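Local coordinates for transcription antitermination protein NusB (Aquifex aeolicus, PDB 3R2C), which binds RNA and probably acts in transcription antitermination, recognising the boxA sequence of ribosomal RNA operons, at residues A11-Y16 / K30-E35; V51-R56 / G88-I93; N83-G88 / N124-A129. All coordinates share one frame; numbering follows the deposited sequence.

Contact 1 (A11-Y16 / K30-E35). With ACT (acetate ion), chain K.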
loop_
_atom_site.group_PDB
_atom_site.type_symbol
_atom_site.label_atom_id
_atom_site.label_comp_id
_atom_site.label_asym_id
_atom_site.label_seq_id
_atom_site.Cartn_x
_atom_site.Cartn_y
_atom_site.Cartn_z
ATOM N N ALA A 11 -2.024 -1.170 8.961
ATOM C CA ALA A 11 -1.651 0.198 8.644
ATOM C C ALA A 11 -1.091 0.282 7.220
ATOM O O ALA A 11 -1.421 1.210 6.469
ATOM C CB ALA A 11 -0.619 0.715 9.649
ATOM N N PHE A 12 -0.253 -0.689 6.846
ATOM C CA PHE A 12 0.270 -0.726 5.477
ATOM C C PHE A 12 -0.864 -0.807 4.440
ATOM O O PHE A 12 -0.858 -0.078 3.434
ATOM C CB PHE A 12 1.216 -1.910 5.261
ATOM C CG PHE A 12 1.470 -2.188 3.810
ATOM C CD1 PHE A 12 2.420 -1.460 3.116
ATOM C CD2 PHE A 12 0.737 -3.164 3.133
ATOM C CE1 PHE A 12 2.642 -1.693 1.756
ATOM C CE2 PHE A 12 0.950 -3.404 1.789
ATOM C CZ PHE A 12 1.906 -2.657 1.095
ATOM N N LEU A 13 -1.833 -1.683 4.685
ATOM C CA LEU A 13 -2.949 -1.858 3.759
ATOM C C LEU A 13 -3.717 -0.556 3.601
ATOM O O LEU A 13 -4.168 -0.219 2.496
ATOM C CB LEU A 13 -3.894 -2.977 4.231
ATOM C CG LEU A 13 -3.245 -4.371 4.219
ATOM C CD1 LEU A 13 -4.217 -5.458 4.675
ATOM C CD2 LEU A 13 -2.695 -4.710 2.830
ATOM N N VAL A 14 -3.865 0.181 4.698
ATOM C CA VAL A 14 -4.584 1.445 4.635
ATOM C C VAL A 14 -3.809 2.480 3.814
ATOM O O VAL A 14 -4.387 3.114 2.946
ATOM C CB VAL A 14 -4.984 1.975 6.033
ATOM C CG1 VAL A 14 -5.623 3.371 5.926
ATOM C CG2 VAL A 14 -5.983 0.994 6.705
ATOM N N LEU A 15 -2.510 2.623 4.067
ATOM C CA LEU A 15 -1.685 3.566 3.323
ATOM C C LEU A 15 -1.648 3.196 1.840
ATOM O O LEU A 15 -1.706 4.063 0.986
ATOM C CB LEU A 15 -0.254 3.599 3.893
ATOM C CG LEU A 15 -0.147 4.132 5.330
ATOM C CD1 LEU A 15 1.307 4.118 5.844
ATOM C CD2 LEU A 15 -0.732 5.549 5.430
ATOM N N TYR A 16 -1.555 1.902 1.550
ATOM C CA TYR A 16 -1.540 1.401 0.180
ATOM C C TYR A 16 -2.841 1.797 -0.529
ATOM O O TYR A 16 -2.818 2.368 -1.629
ATOM C CB TYR A 16 -1.310 -0.118 0.204
ATOM C CG TYR A 16 -1.505 -0.870 -1.109
ATOM C CD1 TYR A 16 -0.489 -0.940 -2.058
ATOM C CD2 TYR A 16 -2.689 -1.540 -1.372
ATOM C CE1 TYR A 16 -0.661 -1.649 -3.246
ATOM C CE2 TYR A 16 -2.867 -2.252 -2.540
ATOM C CZ TYR A 16 -1.853 -2.300 -3.476
ATOM O OH TYR A 16 -2.056 -2.994 -4.649
ATOM N N LYS A 30 -11.595 1.997 8.349
ATOM C CA LYS A 30 -12.796 1.253 8.686
ATOM C C LYS A 30 -12.967 0.065 7.728
ATOM O O LYS A 30 -13.289 -1.036 8.169
ATOM C CB LYS A 30 -14.011 2.198 8.678
ATOM C CG LYS A 30 -15.378 1.542 8.865
ATOM C CD LYS A 30 -16.524 2.491 8.465
ATOM C CE LYS A 30 -16.860 3.523 9.550
ATOM N NZ LYS A 30 -17.886 4.519 9.097
ATOM N N GLU A 31 -12.722 0.263 6.429
ATOM C CA GLU A 31 -12.830 -0.837 5.467
ATOM C C GLU A 31 -11.871 -1.988 5.796
ATOM O O GLU A 31 -12.253 -3.163 5.776
ATOM C CB GLU A 31 -12.530 -0.362 4.042
ATOM C CG GLU A 31 -13.641 0.387 3.362
ATOM C CD GLU A 31 -13.271 0.796 1.935
ATOM O OE1 GLU A 31 -12.236 0.320 1.411
ATOM O OE2 GLU A 31 -14.016 1.592 1.340
ATOM N N VAL A 32 -10.616 -1.656 6.078
ATOM C CA VAL A 32 -9.622 -2.699 6.333
ATOM C C VAL A 32 -9.920 -3.458 7.630
ATOM O O VAL A 32 -9.784 -4.679 7.687
ATOM C CB VAL A 32 -8.188 -2.128 6.349
ATOM C CG1 VAL A 32 -7.191 -3.207 6.784
ATOM C CG2 VAL A 32 -7.825 -1.587 4.963
ATOM N N VAL A 33 -10.330 -2.731 8.664
ATOM C CA VAL A 33 -10.656 -3.340 9.950
ATOM C C VAL A 33 -11.792 -4.357 9.776
ATOM O O VAL A 33 -11.746 -5.471 10.316
ATOM C CB VAL A 33 -11.045 -2.253 10.994
ATOM C CG1 VAL A 33 -11.830 -2.855 12.161
ATOM C CG2 VAL A 33 -9.794 -1.514 11.496
ATOM N N GLU A 34 -12.806 -3.997 9.004
ATOM C CA GLU A 34 -13.918 -4.918 8.766
ATOM C C GLU A 34 -13.495 -6.132 7.943
ATOM O O GLU A 34 -13.920 -7.241 8.225
ATOM C CB GLU A 34 -15.078 -4.189 8.088
ATOM C CG GLU A 34 -15.632 -3.050 8.937
ATOM C CD GLU A 34 -16.902 -2.446 8.363
ATOM O OE1 GLU A 34 -17.360 -2.917 7.296
ATOM O OE2 GLU A 34 -17.442 -1.501 8.984
ATOM N N GLU A 35 -12.654 -5.933 6.932
ATOM C CA GLU A 35 -12.212 -7.043 6.090
ATOM C C GLU A 35 -11.325 -8.030 6.834
ATOM O O GLU A 35 -11.402 -9.233 6.595
ATOM C CB GLU A 35 -11.456 -6.527 4.869
ATOM C CG GLU A 35 -12.356 -5.861 3.846
ATOM C CD GLU A 35 -11.589 -4.936 2.932
ATOM O OE1 GLU A 35 -10.344 -4.972 2.984
ATOM O OE2 GLU A 35 -12.223 -4.169 2.175
HETATM C C ACT K . -15.207 7.348 9.256
HETATM O O ACT K . -15.370 8.381 8.559
HETATM O OXT ACT K . -15.942 6.375 8.976
HETATM C CH3 ACT K . -14.195 7.273 10.366
#
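Val-32 reaches across from helix 25-36 to meet Leu-13 and Val-14, joining the first two helices of the all-helical NusB fold, which follow each other in the chain. The Val-32 side chain carries nearly all of the second helix's share of this contact, and it can be traced atom by atom. Its CB starts toward helix 3-21 and already lies 3.8 Å from CG2 of Val-14. Val-32 CG2 sits closest to the same Val-14 CG2, at 3.6 Å, the closest approach between the segments, with the two valines set at a slant to each other. Val-32 CG1 is the methyl next to Leu-13, resting more loosely, 4.2 Å from its CB. The Val-14 branch involved is the one held beside its own backbone N (CG1 is anti to that N, chi1 175°). One buried valine is thus placed against two consecutive residues of helix 3-21, and the interaction is purely apolar.

Charged groups tie the same two helices together near this patch, with Glu-31 bridging to Arg-21 and Glu-35 to Arg-17. A second protein chain of the assembly also comes here: Leu-13 packs on one of its apolar side chains, the OE2 atom of Glu-35 forms a salt bridge with one of its basic groups, and Tyr-16 OH is hydrogen-bonded to an acidic one. Well away from the apolar patch, Lys-30 bends at its third torsion and its NZ donates to OXT of an acetate ion, probably from the crystallisation liquor, at 2.7 Å.

Contact 2 (V51-R56 / G88-I93)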
loop_
_atom_site.group_PDB
_atom_site.type_symbol
_atom_site.label_atom_id
_atom_site.label_comp_id
_atom_site.label_asym_id
_atom_site.label_seq_id
_atom_site.Cartn_x
_atom_site.Cartn_y
_atom_site.Cartn_z
ATOM N N VAL A 51 -1.456 4.706 11.344
ATOM C CA VAL A 51 -2.097 5.369 10.204
ATOM C C VAL A 51 -2.216 6.862 10.469
ATOM O O VAL A 51 -1.876 7.687 9.612
ATOM C CB VAL A 51 -3.490 4.774 9.879
ATOM C CG1 VAL A 51 -4.229 5.661 8.865
ATOM C CG2 VAL A 51 -3.343 3.356 9.325
ATOM N N ASP A 52 -2.678 7.226 11.657
ATOM C CA ASP A 52 -2.861 8.651 11.968
ATOM C C ASP A 52 -1.535 9.412 11.878
ATOM O O ASP A 52 -1.490 10.567 11.430
ATOM C CB ASP A 52 -3.467 8.842 13.363
ATOM C CG ASP A 52 -4.931 8.423 13.427
ATOM O OD1 ASP A 52 -5.549 8.223 12.355
ATOM O OD2 ASP A 52 -5.465 8.304 14.553
ATOM N N THR A 53 -0.463 8.752 12.293
ATOM C CA THR A 53 0.856 9.371 12.337
ATOM C C THR A 53 1.406 9.586 10.934
ATOM O O THR A 53 1.879 10.680 10.611
ATOM C CB THR A 53 1.866 8.501 13.124
ATOM O OG1 THR A 53 1.445 8.387 14.483
ATOM C CG2 THR A 53 3.261 9.107 13.082
ATOM N N ALA A 54 1.337 8.548 10.106
ATOM C CA ALA A 54 1.806 8.634 8.722
ATOM C C ALA A 54 1.027 9.687 7.944
ATOM O O ALA A 54 1.600 10.444 7.162
ATOM C CB ALA A 54 1.677 7.275 8.015
ATOM N N VAL A 55 -0.287 9.718 8.132
ATOM C CA VAL A 55 -1.122 10.650 7.373
ATOM C C VAL A 55 -0.839 12.097 7.779
ATOM O O VAL A 55 -0.659 12.985 6.935
ATOM C CB VAL A 55 -2.616 10.361 7.586
ATOM C CG1 VAL A 55 -3.469 11.570 7.131
ATOM C CG2 VAL A 55 -3.030 9.089 6.856
ATOM N N ARG A 56 -0.779 12.337 9.079
ATOM C CA ARG A 56 -0.568 13.684 9.592
ATOM C C ARG A 56 0.837 14.234 9.286
ATOM O O ARG A 56 1.040 15.448 9.258
ATOM C CB ARG A 56 -0.845 13.721 11.098
ATOM C CG ARG A 56 -0.242 14.927 11.816
ATOM C CD ARG A 56 -0.538 14.907 13.312
ATOM N NE ARG A 56 0.627 14.484 14.084
ATOM C CZ ARG A 56 0.716 13.338 14.754
ATOM N NH1 ARG A 56 -0.301 12.482 14.773
ATOM N NH2 ARG A 56 1.830 13.055 15.418
ATOM N N GLY A 88 7.380 2.666 7.782
ATOM C CA GLY A 88 8.623 2.480 8.519
ATOM C C GLY A 88 9.104 3.805 9.097
ATOM O O GLY A 88 9.527 3.885 10.242
ATOM N N VAL A 89 9.025 4.864 8.312
ATOM C CA VAL A 89 9.500 6.162 8.787
ATOM C C VAL A 89 8.600 6.685 9.909
ATOM O O VAL A 89 9.085 7.216 10.901
ATOM C CB VAL A 89 9.586 7.184 7.641
ATOM C CG1 VAL A 89 9.787 8.621 8.195
ATOM C CG2 VAL A 89 10.714 6.799 6.693
ATOM N N ALA A 90 7.289 6.542 9.740
ATOM C CA ALA A 90 6.340 6.987 10.752
ATOM C C ALA A 90 6.645 6.320 12.098
ATOM O O ALA A 90 6.639 6.983 13.138
ATOM C CB ALA A 90 4.903 6.686 10.321
ATOM N N GLU A 91 6.918 5.021 12.097
ATOM C CA GLU A 91 7.145 4.336 13.375
ATOM C C GLU A 91 8.536 4.590 13.953
ATOM O O GLU A 91 8.682 4.839 15.151
ATOM C CB GLU A 91 6.922 2.818 13.270
ATOM C CG GLU A 91 6.799 2.195 14.665
ATOM C CD GLU A 91 6.242 0.791 14.650
ATOM O OE1 GLU A 91 6.089 0.217 13.550
ATOM O OE2 GLU A 91 5.958 0.260 15.748
ATOM N N LEU A 92 9.559 4.513 13.114
ATOM C CA LEU A 92 10.937 4.633 13.596
ATOM C C LEU A 92 11.225 6.051 14.064
ATOM O O LEU A 92 11.920 6.264 15.044
ATOM C CB LEU A 92 11.924 4.269 12.485
ATOM C CG LEU A 92 11.984 2.770 12.180
ATOM C CD1 LEU A 92 12.830 2.529 10.928
ATOM C CD2 LEU A 92 12.523 1.979 13.381
ATOM N N ILE A 93 10.672 7.022 13.356
ATOM C CA ILE A 93 11.052 8.407 13.582
ATOM C C ILE A 93 9.982 9.176 14.314
ATOM O O ILE A 93 10.250 9.771 15.349
ATOM C CB ILE A 93 11.398 9.105 12.270
ATOM C CG1 ILE A 93 12.650 8.451 11.682
ATOM C CG2 ILE A 93 11.613 10.606 12.499
ATOM C CD1 ILE A 93 13.321 9.253 10.603
#
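Ala-54 and Ala-90 bring two helical backbones unusually near, their CA atoms only 5.2 Å apart, and Ala-90 stands at the start of a wider, pi-type turn that runs to Ile-93. Such an approach is possible because both residues end in a single methyl. CB of Ala-90 points at helix 41-56 and fits against Ala-54, meeting both CA and CB of that residue at 4.0 Å. It therefore rests on the backbone of the first helix as much as on a side chain.

Thr-53 completes the patch with its methyl group. CG2 lies anti to the backbone N (chi1 -63° for OG1) and is thereby turned to Ala-90, where it touches CB at 4.0 Å and carbonyl O also at 4.0 Å. The hydroxyl is kept apart from this apolar contact: Thr-53 OG1 is hydrogen-bonded to the carbonyl O of Lys-49, one turn earlier in its own helix, so the buried polar atom is satisfied locally. About 104 Å² is buried in all, a modest area shared among three small side chains, and the interface consists of van der Waals contacts.

The next residue, Glu-91, is buried too, its OE1 in a salt bridge with Arg-8 and its OE2 hydrogen-bonded to the hydroxyl of Tyr-46. Helices surround the pair: Ala-54 also packs on Leu-15 of helix 3-21 and Ala-90 on Ile-61 of helix 58-66, while on the same helix as Ala-90, Leu-92 reaches Phe-104 of helix 100-114 and Val-89 reaches Ile-130 of helix 117-137.

Contact 3 (N83-G88 / N124-A129). With nucleotides of chain E.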
loop_
_atom_site.group_PDB
_atom_site.type_symbol
_atom_site.label_atom_id
_atom_site.label_comp_id
_atom_site.label_asym_id
_atom_site.label_seq_id
_atom_site.Cartn_x
_atom_site.Cartn_y
_atom_site.Cartn_z
ATOM N N ASN A 83 4.734 2.838 0.265
ATOM C CA ASN A 83 3.911 2.839 1.470
ATOM C C ASN A 83 4.497 2.046 2.638
ATOM O O ASN A 83 4.278 2.388 3.807
ATOM C CB ASN A 83 2.489 2.444 1.090
ATOM C CG ASN A 83 1.860 3.508 0.223
ATOM O OD1 ASN A 83 1.617 4.594 0.704
ATOM N ND2 ASN A 83 1.666 3.232 -1.060
ATOM N N ALA A 84 5.307 1.041 2.330
ATOM C CA ALA A 84 6.037 0.344 3.379
ATOM C C ALA A 84 7.092 1.275 3.978
ATOM O O ALA A 84 7.320 1.260 5.194
ATOM C CB ALA A 84 6.681 -0.940 2.846
ATOM N N LEU A 85 7.736 2.082 3.131
ATOM C CA LEU A 85 8.700 3.075 3.600
ATOM C C LEU A 85 8.014 4.172 4.412
ATOM O O LEU A 85 8.548 4.631 5.408
ATOM C CB LEU A 85 9.492 3.699 2.429
ATOM C CG LEU A 85 10.646 2.809 1.922
ATOM C CD1 LEU A 85 11.184 3.286 0.567
ATOM C CD2 LEU A 85 11.764 2.734 2.955
ATOM N N ARG A 86 6.830 4.596 3.998
ATOM C CA ARG A 86 6.146 5.644 4.739
ATOM C C ARG A 86 5.834 5.139 6.139
ATOM O O ARG A 86 5.975 5.861 7.127
ATOM C CB ARG A 86 4.857 6.055 4.032
ATOM C CG ARG A 86 5.077 7.003 2.843
ATOM C CD ARG A 86 3.890 6.957 1.860
ATOM N NE ARG A 86 3.893 8.114 0.971
ATOM C CZ ARG A 86 3.108 8.262 -0.088
ATOM N NH1 ARG A 86 2.251 7.308 -0.442
ATOM N NH2 ARG A 86 3.183 9.370 -0.799
ATOM N N LEU A 87 5.407 3.889 6.213
ATOM C CA LEU A 87 5.041 3.301 7.487
ATOM C C LEU A 87 6.282 3.142 8.371
ATOM O O LEU A 87 6.248 3.440 9.573
ATOM C CB LEU A 87 4.358 1.950 7.250
ATOM C CG LEU A 87 3.957 1.179 8.511
ATOM C CD1 LEU A 87 3.002 2.007 9.366
ATOM C CD2 LEU A 87 3.330 -0.172 8.131
ATOM N N GLY A 88 7.380 2.666 7.782
ATOM C CA GLY A 88 8.623 2.480 8.519
ATOM C C GLY A 88 9.104 3.805 9.097
ATOM O O GLY A 88 9.527 3.885 10.242
ATOM N N ASN A 124 14.769 -2.209 2.586
ATOM C CA ASN A 124 15.641 -2.321 3.752
ATOM C C ASN A 124 16.798 -1.339 3.614
ATOM O O ASN A 124 17.128 -0.634 4.559
ATOM C CB ASN A 124 16.168 -3.745 3.942
ATOM C CG ASN A 124 16.775 -3.955 5.322
ATOM O OD1 ASN A 124 16.070 -4.241 6.278
ATOM N ND2 ASN A 124 18.084 -3.790 5.429
ATOM N N GLY A 125 17.372 -1.270 2.416
ATOM C CA GLY A 125 18.515 -0.416 2.153
ATOM C C GLY A 125 18.190 1.057 2.341
ATOM O O GLY A 125 18.944 1.783 2.990
ATOM N N VAL A 126 17.069 1.509 1.781
ATOM C CA VAL A 126 16.646 2.898 1.986
ATOM C C VAL A 126 16.304 3.189 3.457
ATOM O O VAL A 126 16.757 4.177 4.029
ATOM C CB VAL A 126 15.434 3.265 1.098
ATOM C CG1 VAL A 126 14.945 4.679 1.422
ATOM C CG2 VAL A 126 15.797 3.158 -0.390
ATOM N N LEU A 127 15.491 2.338 4.073
ATOM C CA LEU A 127 15.058 2.588 5.444
ATOM C C LEU A 127 16.238 2.603 6.416
ATOM O O LEU A 127 16.234 3.352 7.394
ATOM C CB LEU A 127 14.037 1.538 5.907
ATOM C CG LEU A 127 13.291 1.905 7.201
ATOM C CD1 LEU A 127 12.527 3.240 7.044
ATOM C CD2 LEU A 127 12.306 0.800 7.607
ATOM N N SER A 128 17.239 1.768 6.156
ATOM C CA SER A 128 18.428 1.724 6.993
ATOM C C SER A 128 19.214 3.032 6.934
ATOM O O SER A 128 19.704 3.513 7.951
ATOM C CB SER A 128 19.336 0.567 6.571
ATOM O OG SER A 128 20.414 0.445 7.482
ATOM N N ALA A 129 19.361 3.585 5.733
ATOM C CA ALA A 129 20.027 4.871 5.563
ATOM C C ALA A 129 19.247 5.988 6.259
ATOM O O ALA A 129 19.830 6.848 6.917
ATOM C CB ALA A 129 20.186 5.191 4.083
ATOM P P C E 6 20.814 -7.740 2.675
ATOM O OP1 C E 6 20.779 -8.226 1.284
ATOM O OP2 C E 6 21.913 -8.186 3.551
ATOM O "O5'" C E 6 20.752 -6.139 2.699
ATOM C "C5'" C E 6 19.824 -5.424 1.885
ATOM C "C4'" C E 6 20.089 -3.935 1.931
ATOM O "O4'" C E 6 19.964 -3.479 3.305
ATOM C "C3'" C E 6 21.487 -3.510 1.476
ATOM O "O3'" C E 6 21.430 -2.168 0.992
ATOM C "C2'" C E 6 22.260 -3.540 2.788
ATOM O "O2'" C E 6 23.453 -2.785 2.789
ATOM C "C1'" C E 6 21.216 -2.967 3.749
ATOM N N1 C E 6 21.397 -3.358 5.163
ATOM C C2 C E 6 21.741 -2.387 6.111
ATOM O O2 C E 6 21.910 -1.227 5.727
ATOM N N3 C E 6 21.877 -2.734 7.411
ATOM C C4 C E 6 21.682 -4.005 7.771
ATOM N N4 C E 6 21.825 -4.321 9.058
ATOM C C5 C E 6 21.337 -5.014 6.832
ATOM C C6 C E 6 21.204 -4.649 5.555
ATOM P P U E 4 18.536 -6.330 14.438
ATOM O OP1 U E 4 19.046 -7.716 14.366
ATOM O OP2 U E 4 19.392 -5.276 15.029
ATOM O "O5'" U E 4 18.039 -5.870 13.011
ATOM C "C5'" U E 4 16.962 -6.524 12.375
ATOM C "C4'" U E 4 16.940 -6.178 10.925
ATOM O "O4'" U E 4 16.654 -4.772 10.780
ATOM C "C3'" U E 4 18.260 -6.364 10.203
ATOM O "O3'" U E 4 18.466 -7.712 9.819
ATOM C "C2'" U E 4 18.143 -5.382 9.037
ATOM O "O2'" U E 4 17.350 -5.931 7.995
ATOM C "C1'" U E 4 17.353 -4.244 9.679
ATOM N N1 U E 4 18.199 -3.127 10.156
ATOM C C2 U E 4 18.818 -2.319 9.224
ATOM O O2 U E 4 18.782 -2.522 8.024
ATOM N N3 U E 4 19.527 -1.272 9.752
ATOM C C4 U E 4 19.649 -0.929 11.078
ATOM O O4 U E 4 20.319 0.059 11.375
ATOM C C5 U E 4 18.951 -1.784 11.986
ATOM C C6 U E 4 18.257 -2.818 11.494
ATOM P P U E 7 22.229 -1.728 -0.328
ATOM O OP1 U E 7 22.602 -2.960 -1.052
ATOM O OP2 U E 7 23.293 -0.799 0.112
ATOM O "O5'" U E 7 21.123 -0.935 -1.150
ATOM C "C5'" U E 7 20.070 -1.625 -1.802
ATOM C "C4'" U E 7 19.256 -0.695 -2.671
ATOM O "O4'" U E 7 18.853 0.471 -1.893
ATOM C "C3'" U E 7 19.982 -0.152 -3.902
ATOM O "O3'" U E 7 19.048 0.009 -4.967
ATOM C "C2'" U E 7 20.442 1.218 -3.446
ATOM O "O2'" U E 7 20.670 2.134 -4.496
ATOM C "C1'" U E 7 19.269 1.642 -2.567
ATOM N N1 U E 7 19.609 2.668 -1.569
ATOM C C2 U E 7 19.128 3.937 -1.835
ATOM O O2 U E 7 18.452 4.207 -2.815
ATOM N N3 U E 7 19.467 4.877 -0.906
ATOM C C4 U E 7 20.215 4.696 0.231
ATOM O O4 U E 7 20.408 5.676 0.948
ATOM C C5 U E 7 20.695 3.361 0.437
ATOM C C6 U E 7 20.384 2.410 -0.457
#
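Leu-85 and Leu-127 meet with different first torsions: at -80° Leu-85 keeps CG beside its backbone N, whereas at -167° Leu-127 has CG anti to its own. The two side chains run alongside each other, pointing opposite ways, and put CD2 of Leu-85 3.9 Å from CB of Leu-127. The same CD2 reaches CG1 of Val-126 at 4.0 Å, that valine lying roughly at a right angle to the leucine. CD1 and CD2 of Leu-127 settle 4.0 Å from C and 4.1 Å from CA of Gly-88, respectively, so that the leucine rests directly on the glycine backbone. The axes of the two segments run in the same sense, 27° apart.

The far face of 124-129 reads RNA. Ser-128 OG accepts from N3 of U4 at 3.0 Å and donates to O2 of C6 at 2.8 Å, both of chain E. Asn-124 uses both ends of its amide: OD1 takes the U4 O2' hydroxyl at 2.7 Å, while ND2 gives to U4 O2 and to C6 O4'. With Gly-125, Val-126 and Ala-129 lying against U7, this helix forms part of the RNA-binding surface of the NusB fold, backed by an apolar helix-helix core.

In the fold
From the N terminus, contact 1 forms first, closing the short connection between helices 3-21 and 25-36, and is complete before the others begin. Contact 2 then spans helix 58-66 to bring helix 41-56 against helix 79-94. Contact 3 opens before contact 2 has closed and spans helix 100-114, so the two cross, sharing Gly-88 on helix 79-94. That helix links helix 41-56 to the RNA-facing helix 117-137, and Leu-92 CD1 touches Leu-127 CD2 at 3.8 Å. Helix 3-21 reaches both: Val-14 packs on Val-51, and Phe-12 and Ala-11 on Leu-87. Contacts 1 and 3 lie on opposite sides of the chain's centre, toward the partner protein and the RNA respectively.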